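Side-chain contacts in short-chain dehydrogenase/reductase SDR (Vibrio parahaemolyticus, PDB 3GUY), which probably acts as an NAD(P)(H)-dependent oxidoreductase of the short-chain dehydrogenase/reductase family, built on a Rossmann-type fold: residues R54-H59 with V76-G81; N109-L114 with M166-V171; S130-Q135 with S141-V146; L153-R158 with A170-G175. The protein carries 2 engineered substitutions. All coordinates share one frame; numbering follows the deposited sequence.

Interaction 1: R54-H59 with V76-G81; sequences RDLASH and VVHSAG. Engineered in segment 54-59: Arg54 (natural residue Cys).
Leu56 meets His78 and Ala80 through a single methyl group. Its CD1 lies 3.7 Å from Ala80 CB, an apolar pair, and 4.0 Å from His78 CE1; the contact is narrow, burying 79 Å² in total. The CB of Leu56 is directed at segment 76-81, and CG stands anti to the carbonyl carbon (chi1 -60°), which carries CD1 forward into the angle between imidazole and alanine methyl. CD1 lies in the imidazole plane, at the ring's edge, and not over a face. The two side chains run past one another in opposite directions. On a face of the same ring, offset toward the rim, sits the backbone N of Ala80, and ND1 has a weak hydrogen bond with Thr7 OG1. The loop that presents Leu56 is itself braced: a type I turn spans Asp55 to Ser58, and Asp55 OD1 accepts from Ala57 N at 3.0 Å, an Asx turn in which the N-H arrives from above the carboxylate plane. Leu56 sits in the loop between strand 51-53 and helix 59-67, where it also touches Val62 and Leu65 of that helix, Ser106 of helix 93-118 and Thr7 of strand 4-7, while His78 ends strand 75-78.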
loop_
_atom_site.group_PDB
_atom_site.type_symbol
_atom_site.label_atom_id
_atom_site.label_comp_id
_atom_site.label_asym_id
_atom_site.label_seq_id
_atom_site.Cartn_x
_atom_site.Cartn_y
_atom_site.Cartn_z
ATOM N N ARG D 54 -18.562 28.979 -1.629
ATOM C CA ARG D 54 -17.641 28.832 -2.740
ATOM C C ARG D 54 -17.811 27.461 -3.398
ATOM O O ARG D 54 -18.151 26.489 -2.729
ATOM C CB ARG D 54 -16.190 28.941 -2.281
ATOM C CG ARG D 54 -15.793 30.167 -1.454
ATOM C CD ARG D 54 -15.169 31.245 -2.258
ATOM N NE ARG D 54 -16.163 31.941 -3.062
ATOM C CZ ARG D 54 -15.884 32.764 -4.076
ATOM N NH1 ARG D 54 -16.870 33.357 -4.713
ATOM N NH2 ARG D 54 -14.635 32.996 -4.455
ATOM N N ASP D 55 -17.612 27.427 -4.714
ATOM C CA ASP D 55 -17.430 26.187 -5.463
ATOM C C ASP D 55 -15.932 25.941 -5.577
ATOM O O ASP D 55 -15.257 26.563 -6.383
ATOM C CB ASP D 55 -18.059 26.299 -6.874
ATOM C CG ASP D 55 -17.914 25.004 -7.702
ATOM O OD1 ASP D 55 -17.341 23.988 -7.202
ATOM O OD2 ASP D 55 -18.365 25.017 -8.879
ATOM N N LEU D 56 -15.416 25.027 -4.764
ATOM C CA LEU D 56 -13.983 24.751 -4.719
ATOM C C LEU D 56 -13.455 24.098 -6.020
ATOM O O LEU D 56 -12.249 24.042 -6.239
ATOM C CB LEU D 56 -13.666 23.861 -3.515
ATOM C CG LEU D 56 -14.052 24.494 -2.162
ATOM C CD1 LEU D 56 -13.830 23.519 -1.020
ATOM C CD2 LEU D 56 -13.306 25.799 -1.906
ATOM N N ALA D 57 -14.359 23.625 -6.871
ATOM C CA ALA D 57 -13.967 23.062 -8.183
ATOM C C ALA D 57 -13.518 24.151 -9.145
ATOM O O ALA D 57 -13.004 23.869 -10.190
ATOM C CB ALA D 57 -15.121 22.217 -8.794
ATOM N N SER D 58 -13.689 25.406 -8.745
ATOM C CA SER D 58 -13.285 26.568 -9.504
ATOM C C SER D 58 -12.005 27.115 -8.945
ATOM O O SER D 58 -11.962 27.570 -7.804
ATOM C CB SER D 58 -14.408 27.618 -9.375
ATOM O OG SER D 58 -14.027 28.825 -9.968
ATOM N N HIS D 59 -10.941 27.122 -9.733
ATOM C CA HIS D 59 -9.697 27.643 -9.211
ATOM C C HIS D 59 -9.782 29.154 -8.948
ATOM O O HIS D 59 -9.143 29.654 -8.007
ATOM C CB HIS D 59 -8.483 27.250 -10.055
ATOM C CG HIS D 59 -8.385 27.949 -11.367
ATOM N ND1 HIS D 59 -7.742 29.157 -11.517
ATOM C CD2 HIS D 59 -8.817 27.593 -12.604
ATOM C CE1 HIS D 59 -7.789 29.524 -12.788
ATOM N NE2 HIS D 59 -8.433 28.591 -13.468
ATOM N N VAL D 76 -5.900 24.937 8.353
ATOM C CA VAL D 76 -6.888 24.790 7.322
ATOM C C VAL D 76 -7.335 23.327 7.289
ATOM O O VAL D 76 -6.523 22.402 7.172
ATOM C CB VAL D 76 -6.380 25.222 5.938
ATOM C CG1 VAL D 76 -7.501 25.041 4.961
ATOM C CG2 VAL D 76 -5.832 26.690 5.966
ATOM N N VAL D 77 -8.619 23.123 7.451
ATOM C CA VAL D 77 -9.151 21.805 7.467
ATOM C C VAL D 77 -9.951 21.638 6.192
ATOM O O VAL D 77 -10.968 22.309 5.990
ATOM C CB VAL D 77 -10.022 21.544 8.671
ATOM C CG1 VAL D 77 -10.672 20.162 8.558
ATOM C CG2 VAL D 77 -9.183 21.682 9.953
ATOM N N HIS D 78 -9.524 20.726 5.341
ATOM C CA HIS D 78 -10.284 20.477 4.124
ATOM C C HIS D 78 -11.149 19.244 4.323
ATOM O O HIS D 78 -10.627 18.137 4.402
ATOM C CB HIS D 78 -9.334 20.328 2.920
ATOM C CG HIS D 78 -10.032 20.091 1.611
ATOM N ND1 HIS D 78 -10.878 21.013 1.043
ATOM C CD2 HIS D 78 -10.064 19.005 0.795
ATOM C CE1 HIS D 78 -11.371 20.531 -0.092
ATOM N NE2 HIS D 78 -10.903 19.307 -0.262
ATOM N N SER D 79 -12.455 19.450 4.423
ATOM C CA SER D 79 -13.435 18.378 4.587
ATOM C C SER D 79 -14.522 18.314 3.501
ATOM O O SER D 79 -15.467 17.512 3.615
ATOM C CB SER D 79 -14.075 18.419 5.984
ATOM O OG SER D 79 -15.194 19.318 6.076
ATOM N N ALA D 80 -14.386 19.116 2.446
ATOM C CA ALA D 80 -15.268 19.066 1.284
ATOM C C ALA D 80 -15.184 17.750 0.465
ATOM O O ALA D 80 -14.107 17.223 0.215
ATOM C CB ALA D 80 -14.945 20.261 0.347
ATOM N N GLY D 81 -16.317 17.260 0.002
ATOM C CA GLY D 81 -16.337 16.033 -0.770
ATOM C C GLY D 81 -17.727 15.530 -0.878
ATOM O O GLY D 81 -18.660 16.121 -0.305
#

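Interaction 2: N109-L114 with M166-V171; sequences NVLREL and MKIIAV
The nearest CA pairs are Leu111 with Ile168 (9.5 Å) and Leu114 with Met166 (9.2 Å), two nearly equal spacings between helix segment 109-114 and the entry to strand 167-174, with Met166 still in the loop before it. Met166 and Ile168, two residues apart, both direct their CB atoms at the helix. Leu111 and Ile168 meet tip to tip: Ile168 CD1 is 4.0 Å from Leu111 CD1 and 4.1 Å from Leu111 CD2, resting against both branches of the leucine fork. CG of Leu111 is anti to its backbone N (chi1 -173°), a torsion that brings the fork round to the strand although its CB does not point there. Met166 is extended as far as SD and then bends at chi3 (-104°), and this bend lays CE against the helix backbone, 3.3 Å from Leu114 O and 3.8 Å from Leu114 CB. Its terminal methyl thereby touches both the carbonyl oxygen and the CB of Leu114. All four residues are buried. Val125 and Met127 of strand 124-128 flank the contact on the sheet, Phe66 of helix 59-67 touches Leu114, and Leu153 and Val157 of helix 141-160 close in on Leu111.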
loop_
_atom_site.group_PDB
_atom_site.type_symbol
_atom_site.label_atom_id
_atom_site.label_comp_id
_atom_site.label_asym_id
_atom_site.label_seq_id
_atom_site.Cartn_x
_atom_site.Cartn_y
_atom_site.Cartn_z
ATOM N N ASN D 109 -7.240 22.246 -5.947
ATOM C CA ASN D 109 -7.352 23.732 -5.935
ATOM C C ASN D 109 -7.075 24.297 -4.552
ATOM O O ASN D 109 -6.282 25.210 -4.423
ATOM C CB ASN D 109 -8.731 24.171 -6.363
ATOM C CG ASN D 109 -8.950 24.019 -7.829
ATOM O OD1 ASN D 109 -8.025 24.088 -8.617
ATOM N ND2 ASN D 109 -10.189 23.805 -8.208
ATOM N N VAL D 110 -7.671 23.716 -3.520
ATOM C CA VAL D 110 -7.352 24.154 -2.137
ATOM C C VAL D 110 -5.925 23.926 -1.734
ATOM O O VAL D 110 -5.269 24.865 -1.291
ATOM C CB VAL D 110 -8.243 23.548 -1.099
ATOM C CG1 VAL D 110 -7.669 23.835 0.318
ATOM C CG2 VAL D 110 -9.621 24.100 -1.234
ATOM N N LEU D 111 -5.407 22.705 -1.869
ATOM C CA LEU D 111 -4.002 22.465 -1.531
ATOM C C LEU D 111 -2.988 23.277 -2.356
ATOM O O LEU D 111 -1.937 23.720 -1.838
ATOM C CB LEU D 111 -3.637 20.954 -1.617
ATOM C CG LEU D 111 -2.242 20.593 -1.120
ATOM C CD1 LEU D 111 -2.107 21.062 0.391
ATOM C CD2 LEU D 111 -1.930 19.056 -1.297
ATOM N N ARG D 112 -3.244 23.440 -3.641
ATOM C CA ARG D 112 -2.335 24.221 -4.458
ATOM C C ARG D 112 -2.303 25.696 -3.985
ATOM O O ARG D 112 -1.241 26.320 -3.950
ATOM C CB ARG D 112 -2.754 24.167 -5.918
ATOM C CG ARG D 112 -1.986 25.078 -6.824
ATOM C CD ARG D 112 -2.403 24.878 -8.266
ATOM N NE ARG D 112 -1.726 25.878 -9.093
ATOM C CZ ARG D 112 -2.160 27.123 -9.279
ATOM N NH1 ARG D 112 -3.331 27.532 -8.787
ATOM N NH2 ARG D 112 -1.443 27.941 -10.033
ATOM N N GLU D 113 -3.474 26.237 -3.680
ATOM C CA GLU D 113 -3.558 27.622 -3.237
ATOM C C GLU D 113 -2.876 27.798 -1.873
ATOM O O GLU D 113 -2.130 28.796 -1.649
ATOM C CB GLU D 113 -4.999 28.063 -3.199
ATOM C CG GLU D 113 -5.160 29.579 -3.066
ATOM C CD GLU D 113 -4.724 30.337 -4.318
ATOM O OE1 GLU D 113 -4.745 29.749 -5.431
ATOM O OE2 GLU D 113 -4.388 31.535 -4.192
ATOM N N LEU D 114 -3.066 26.812 -0.982
ATOM C CA LEU D 114 -2.332 26.785 0.287
ATOM C C LEU D 114 -0.819 26.755 0.134
ATOM O O LEU D 114 -0.111 27.508 0.846
ATOM C CB LEU D 114 -2.835 25.654 1.206
ATOM C CG LEU D 114 -4.294 25.812 1.624
ATOM C CD1 LEU D 114 -4.720 24.549 2.422
ATOM C CD2 LEU D 114 -4.522 27.132 2.436
ATOM N N MET D 166 5.050 24.376 6.816
ATOM C CA MET D 166 3.713 23.863 6.523
ATOM C C MET D 166 3.800 22.314 6.587
ATOM O O MET D 166 4.742 21.729 6.128
ATOM C CB MET D 166 3.227 24.332 5.136
ATOM C CG MET D 166 1.832 23.799 4.710
ATOM S SD MET D 166 1.268 24.363 3.044
ATOM C CE MET D 166 0.134 25.551 3.513
ATOM N N LYS D 167 2.768 21.721 7.156
ATOM C CA LYS D 167 2.654 20.279 7.319
ATOM C C LYS D 167 1.294 19.826 6.832
ATOM O O LYS D 167 0.333 20.543 6.963
ATOM C CB LYS D 167 2.725 19.955 8.815
ATOM C CG LYS D 167 4.098 19.600 9.272
ATOM C CD LYS D 167 4.259 19.693 10.787
ATOM C CE LYS D 167 2.987 19.464 11.604
ATOM N NZ LYS D 167 2.777 20.654 12.487
ATOM N N ILE D 168 1.212 18.610 6.309
ATOM C CA ILE D 168 -0.093 18.063 5.965
ATOM C C ILE D 168 -0.446 16.885 6.907
ATOM O O ILE D 168 0.339 15.975 7.096
ATOM C CB ILE D 168 -0.138 17.594 4.487
ATOM C CG1 ILE D 168 0.037 18.769 3.524
ATOM C CG2 ILE D 168 -1.475 16.942 4.176
ATOM C CD1 ILE D 168 0.268 18.325 2.061
ATOM N N ILE D 169 -1.637 16.945 7.474
ATOM C CA ILE D 169 -2.182 15.918 8.399
ATOM C C ILE D 169 -3.254 15.161 7.618
ATOM O O ILE D 169 -4.112 15.769 6.974
ATOM C CB ILE D 169 -2.832 16.523 9.671
ATOM C CG1 ILE D 169 -1.895 17.552 10.346
ATOM C CG2 ILE D 169 -3.335 15.416 10.687
ATOM C CD1 ILE D 169 -0.581 17.074 10.578
ATOM N N ALA D 170 -3.115 13.840 7.585
ATOM C CA ALA D 170 -4.027 13.001 6.784
ATOM C C ALA D 170 -5.014 12.344 7.715
ATOM O O ALA D 170 -4.643 11.750 8.701
ATOM C CB ALA D 170 -3.248 11.942 5.977
ATOM N N VAL D 171 -6.285 12.473 7.416
ATOM C CA VAL D 171 -7.328 11.905 8.241
ATOM C C VAL D 171 -8.199 11.035 7.348
ATOM O O VAL D 171 -8.586 11.481 6.257
ATOM C CB VAL D 171 -8.220 13.017 8.849
ATOM C CG1 VAL D 171 -9.238 12.400 9.766
ATOM C CG2 VAL D 171 -7.337 14.134 9.537
#

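Interaction 3: S130-Q135 with S141-V146; sequences STAAQQ and STYCAV
Ser130 and Tyr143 occupy the positions of the serine and tyrosine in the active site of short-chain dehydrogenases/reductases, and the match makes them probable catalytic residues here. Their hydroxyls do not meet directly: Ser130 OG and Tyr143 OH are 3.8 Å apart, and one water bridges them with hydrogen bonds of 3.1 Å to each. Ser130 OG also accepts from Ala132 N at 2.8 Å (N-H...O 157°), an ST turn that helps to hold the serine's rotation and begins the short 3-10 segment 131-133. With chi1 at -171°, the Tyr143 ring trails away from the backbone N and reaches from helix 141-160 over to this turn. The methyl of Ala132 approaches the ring obliquely, with CB 3.5 Å from CE2 of Tyr143. Cys144, next after Tyr143, places SG 3.6 Å from Ala132 O. The backbones come close here, with the CA atoms of Ala132 and Cys144 5.1 Å apart. Phe85 adds an edge-to-face ring contact to Tyr143. With Lys147 one helical turn further, Tyr143 forms the YxxxK signature, and a serine after the preceding strand completes the Ser-Tyr-Lys arrangement characteristic of this family.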
loop_
_atom_site.group_PDB
_atom_site.type_symbol
_atom_site.label_atom_id
_atom_site.label_comp_id
_atom_site.label_asym_id
_atom_site.label_seq_id
_atom_site.Cartn_x
_atom_site.Cartn_y
_atom_site.Cartn_z
ATOM N N SER D 130 -10.898 9.468 3.397
ATOM C CA SER D 130 -11.862 8.426 3.712
ATOM C C SER D 130 -11.033 7.164 3.778
ATOM O O SER D 130 -9.893 7.121 3.238
ATOM C CB SER D 130 -12.916 8.297 2.603
ATOM O OG SER D 130 -13.426 6.972 2.547
ATOM N N THR D 131 -11.552 6.151 4.470
ATOM C CA THR D 131 -10.925 4.819 4.433
ATOM C C THR D 131 -10.897 4.266 3.007
ATOM O O THR D 131 -10.010 3.469 2.693
ATOM C CB THR D 131 -11.559 3.837 5.406
ATOM O OG1 THR D 131 -12.969 3.759 5.181
ATOM C CG2 THR D 131 -11.305 4.338 6.853
ATOM N N ALA D 132 -11.780 4.759 2.143
ATOM C CA ALA D 132 -11.779 4.388 0.706
ATOM C C ALA D 132 -10.478 4.802 -0.035
ATOM O O ALA D 132 -10.238 4.353 -1.142
ATOM C CB ALA D 132 -13.004 4.967 -0.001
ATOM N N ALA D 133 -9.675 5.691 0.559
ATOM C CA ALA D 133 -8.381 6.118 0.025
ATOM C C ALA D 133 -7.315 5.065 0.191
ATOM O O ALA D 133 -6.301 5.099 -0.464
ATOM C CB ALA D 133 -7.917 7.485 0.726
ATOM N N GLN D 134 -7.549 4.101 1.061
ATOM C CA GLN D 134 -6.526 3.148 1.440
ATOM C C GLN D 134 -6.804 1.698 1.035
ATOM O O GLN D 134 -5.965 0.880 1.244
ATOM C CB GLN D 134 -6.328 3.237 2.969
ATOM C CG GLN D 134 -5.809 4.644 3.332
ATOM C CD GLN D 134 -5.290 4.754 4.700
ATOM O OE1 GLN D 134 -4.219 5.295 4.898
ATOM N NE2 GLN D 134 -6.065 4.284 5.679
ATOM N N GLN D 135 -7.968 1.403 0.471
ATOM C CA GLN D 135 -8.310 0.052 -0.008
ATOM C C GLN D 135 -9.263 0.177 -1.179
ATOM O O GLN D 135 -9.965 1.165 -1.303
ATOM C CB GLN D 135 -9.120 -0.767 1.008
ATOM C CG GLN D 135 -8.764 -0.651 2.464
ATOM C CD GLN D 135 -10.045 -0.560 3.296
ATOM O OE1 GLN D 135 -10.914 -1.439 3.208
ATOM N NE2 GLN D 135 -10.189 0.524 4.052
ATOM N N SER D 141 -15.948 2.154 -7.096
ATOM C CA SER D 141 -14.721 2.204 -7.851
ATOM C C SER D 141 -14.269 3.663 -8.114
ATOM O O SER D 141 -13.099 3.945 -8.039
ATOM C CB SER D 141 -14.823 1.418 -9.130
ATOM O OG SER D 141 -15.726 1.983 -10.053
ATOM N N THR D 142 -15.189 4.529 -8.506
ATOM C CA THR D 142 -14.862 5.948 -8.794
ATOM C C THR D 142 -14.669 6.780 -7.526
ATOM O O THR D 142 -13.936 7.785 -7.530
ATOM C CB THR D 142 -15.953 6.593 -9.643
ATOM O OG1 THR D 142 -17.235 6.360 -9.003
ATOM C CG2 THR D 142 -15.930 5.990 -11.081
ATOM N N TYR D 143 -15.354 6.387 -6.455
ATOM C CA TYR D 143 -15.129 6.975 -5.119
ATOM C C TYR D 143 -13.743 6.663 -4.629
ATOM O O TYR D 143 -13.020 7.576 -4.270
ATOM C CB TYR D 143 -16.127 6.489 -4.096
ATOM C CG TYR D 143 -16.052 7.227 -2.781
ATOM C CD1 TYR D 143 -16.356 8.594 -2.697
ATOM C CD2 TYR D 143 -15.675 6.570 -1.632
ATOM C CE1 TYR D 143 -16.272 9.280 -1.493
ATOM C CE2 TYR D 143 -15.641 7.234 -0.415
ATOM C CZ TYR D 143 -15.935 8.600 -0.357
ATOM O OH TYR D 143 -15.870 9.278 0.834
ATOM N N CYS D 144 -13.352 5.389 -4.702
ATOM C CA CYS D 144 -12.002 5.020 -4.383
ATOM C C CYS D 144 -11.060 5.768 -5.303
ATOM O O CYS D 144 -10.024 6.305 -4.862
ATOM C CB CYS D 144 -11.769 3.498 -4.515
ATOM S SG CYS D 144 -12.568 2.502 -3.253
ATOM N N ALA D 145 -11.395 5.831 -6.585
ATOM C CA ALA D 145 -10.498 6.501 -7.521
ATOM C C ALA D 145 -10.139 7.907 -7.065
ATOM O O ALA D 145 -8.932 8.244 -6.966
ATOM C CB ALA D 145 -11.089 6.521 -8.919
ATOM N N VAL D 146 -11.159 8.716 -6.768
ATOM C CA VAL D 146 -10.943 10.143 -6.341
ATOM C C VAL D 146 -10.258 10.284 -4.935
ATOM O O VAL D 146 -9.438 11.183 -4.708
ATOM C CB VAL D 146 -12.234 10.991 -6.455
ATOM C CG1 VAL D 146 -12.756 11.022 -7.922
ATOM C CG2 VAL D 146 -13.402 10.502 -5.497
HETATM O O HOH W 1 -16.455 7.383 3.183
#

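Interaction 4: L153-R158 with A170-G175; sequences LIESVR and AVYPGG
Ile154 and Ala170 mark the nearest backbone approach of the two segments, with CA atoms 8.1 Å apart. Helix segment 153-158 runs nearly antiparallel to strand segment 170-174, at 163° with axes 11.3 Å apart. This is the return half of a beta-alpha-beta crossover (strand 124-128, helix 141-160, strand 167-174) in the Rossmann-type fold. Ala170 CB is shared by two helix residues: Ile154 CD1 lies 4.1 Å away, and Arg158 NH1 3.8 Å away. Ile154 CD1 also lies over a face of the Arg158 guanidinium, offset toward the rim. The arginine's end also binds the strands: NH1 donates to Ile168 O, and NH2 forms a salt bridge with Asp217 of strand 214-222. A second salt bridge stays within the helix, from Arg158 NH2 to Glu155 OE1 at 3.1 Å; it lies in the guanidinium plane but meets the carboxylate from above. NH2 is therefore shared between the carboxylates of Asp217 and Glu155. The other carboxylate oxygen of Glu155 reaches the strand through one water, which accepts from Tyr172 OH at 2.6 Å in the ring plane and donates to Glu155 OE2 at 2.7 Å.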
loop_
_atom_site.group_PDB
_atom_site.type_symbol
_atom_site.label_atom_id
_atom_site.label_comp_id
_atom_site.label_asym_id
_atom_site.label_seq_id
_atom_site.Cartn_x
_atom_site.Cartn_y
_atom_site.Cartn_z
ATOM N N LEU D 153 -1.796 12.750 -4.237
ATOM C CA LEU D 153 -1.522 14.197 -4.217
ATOM C C LEU D 153 -0.854 14.588 -2.914
ATOM O O LEU D 153 0.290 15.103 -2.922
ATOM C CB LEU D 153 -2.802 14.972 -4.389
ATOM C CG LEU D 153 -2.724 16.487 -4.414
ATOM C CD1 LEU D 153 -2.285 16.972 -5.836
ATOM C CD2 LEU D 153 -4.073 17.040 -4.026
ATOM N N ILE D 154 -1.501 14.309 -1.791
ATOM C CA ILE D 154 -0.919 14.791 -0.493
ATOM C C ILE D 154 0.429 14.121 -0.165
ATOM O O ILE D 154 1.294 14.756 0.386
ATOM C CB ILE D 154 -1.926 14.764 0.666
ATOM C CG1 ILE D 154 -2.246 13.356 1.175
ATOM C CG2 ILE D 154 -3.244 15.388 0.240
ATOM C CD1 ILE D 154 -1.521 12.976 2.459
ATOM N N GLU D 155 0.647 12.865 -0.575
ATOM C CA GLU D 155 1.880 12.196 -0.222
ATOM C C GLU D 155 3.062 12.716 -1.058
ATOM O O GLU D 155 4.207 12.800 -0.589
ATOM C CB GLU D 155 1.736 10.687 -0.306
ATOM C CG GLU D 155 0.738 10.097 0.693
ATOM C CD GLU D 155 1.253 9.944 2.140
ATOM O OE1 GLU D 155 2.258 10.591 2.526
ATOM O OE2 GLU D 155 0.611 9.173 2.921
ATOM N N SER D 156 2.730 13.167 -2.238
ATOM C CA SER D 156 3.665 13.847 -3.084
ATOM C C SER D 156 4.004 15.252 -2.588
ATOM O O SER D 156 5.201 15.617 -2.573
ATOM C CB SER D 156 3.097 13.903 -4.501
ATOM O OG SER D 156 2.905 12.571 -5.013
ATOM N N VAL D 157 2.975 16.015 -2.258
ATOM C CA VAL D 157 3.134 17.420 -1.794
ATOM C C VAL D 157 3.904 17.355 -0.432
ATOM O O VAL D 157 4.855 18.145 -0.199
ATOM C CB VAL D 157 1.797 18.207 -1.767
ATOM C CG1 VAL D 157 1.975 19.648 -1.216
ATOM C CG2 VAL D 157 1.109 18.260 -3.152
ATOM N N ARG D 158 3.622 16.343 0.415
ATOM C CA ARG D 158 4.441 16.175 1.635
ATOM C C ARG D 158 5.925 16.125 1.321
ATOM O O ARG D 158 6.713 16.756 2.021
ATOM C CB ARG D 158 4.064 14.932 2.459
ATOM C CG ARG D 158 2.787 15.074 3.179
ATOM C CD ARG D 158 2.443 13.725 3.814
ATOM N NE ARG D 158 1.585 13.920 4.954
ATOM C CZ ARG D 158 0.938 12.947 5.587
ATOM N NH1 ARG D 158 0.246 13.207 6.686
ATOM N NH2 ARG D 158 1.015 11.699 5.147
ATOM N N ALA D 170 -3.115 13.840 7.585
ATOM C CA ALA D 170 -4.027 13.001 6.784
ATOM C C ALA D 170 -5.014 12.344 7.715
ATOM O O ALA D 170 -4.643 11.750 8.701
ATOM C CB ALA D 170 -3.248 11.942 5.977
ATOM N N VAL D 171 -6.285 12.473 7.416
ATOM C CA VAL D 171 -7.328 11.905 8.241
ATOM C C VAL D 171 -8.199 11.035 7.348
ATOM O O VAL D 171 -8.586 11.481 6.257
ATOM C CB VAL D 171 -8.220 13.017 8.849
ATOM C CG1 VAL D 171 -9.238 12.400 9.766
ATOM C CG2 VAL D 171 -7.337 14.134 9.537
ATOM N N TYR D 172 -8.492 9.812 7.820
ATOM C CA TYR D 172 -9.239 8.805 7.065
ATOM C C TYR D 172 -10.401 8.281 7.879
ATOM O O TYR D 172 -10.237 7.339 8.663
ATOM C CB TYR D 172 -8.353 7.617 6.660
ATOM C CG TYR D 172 -7.090 7.989 5.913
ATOM C CD1 TYR D 172 -7.082 8.129 4.528
ATOM C CD2 TYR D 172 -5.920 8.252 6.593
ATOM C CE1 TYR D 172 -5.925 8.470 3.838
ATOM C CE2 TYR D 172 -4.727 8.615 5.901
ATOM C CZ TYR D 172 -4.746 8.696 4.526
ATOM O OH TYR D 172 -3.594 9.081 3.880
ATOM N N PRO D 173 -11.569 8.918 7.752
ATOM C CA PRO D 173 -12.728 8.404 8.432
ATOM C C PRO D 173 -13.393 7.279 7.671
ATOM O O PRO D 173 -13.419 7.283 6.427
ATOM C CB PRO D 173 -13.677 9.593 8.502
ATOM C CG PRO D 173 -13.067 10.668 7.736
ATOM C CD PRO D 173 -11.732 10.305 7.280
ATOM N N GLY D 174 -14.000 6.366 8.419
ATOM C CA GLY D 174 -14.806 5.297 7.816
ATOM C C GLY D 174 -16.035 5.085 8.661
ATOM O O GLY D 174 -15.987 5.230 9.876
ATOM N N GLY D 175 -17.124 4.692 8.019
ATOM C CA GLY D 175 -18.368 4.373 8.728
ATOM C C GLY D 175 -19.196 5.592 9.113
ATOM O O GLY D 175 -19.991 5.543 10.054
HETATM O O HOH W 2 -1.251 8.881 4.877
#

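In the fold
All four contacts belong to one Rossmann-type domain. Interactions 1 and 2, with centres 11 Å apart, are joined where Asn109 ND2 donates to Leu56 O at 2.9 Å. Interactions 2 and 4 share Ala170 and Val171 on strand 167-174, and Leu111 CD2 packs 3.6 Å from Val157 CG2. Interaction 3 holds the probable catalytic pair and is tied to interaction 4 by the bond from Thr131 N to Pro173 O (2.9 Å), with centres about 11 Å apart. Interaction 1 does not touch interaction 3 (nearest atoms about 6 Å, centres about 18 Å apart). All four come within reach of the second subunit, interaction 1 only through His59.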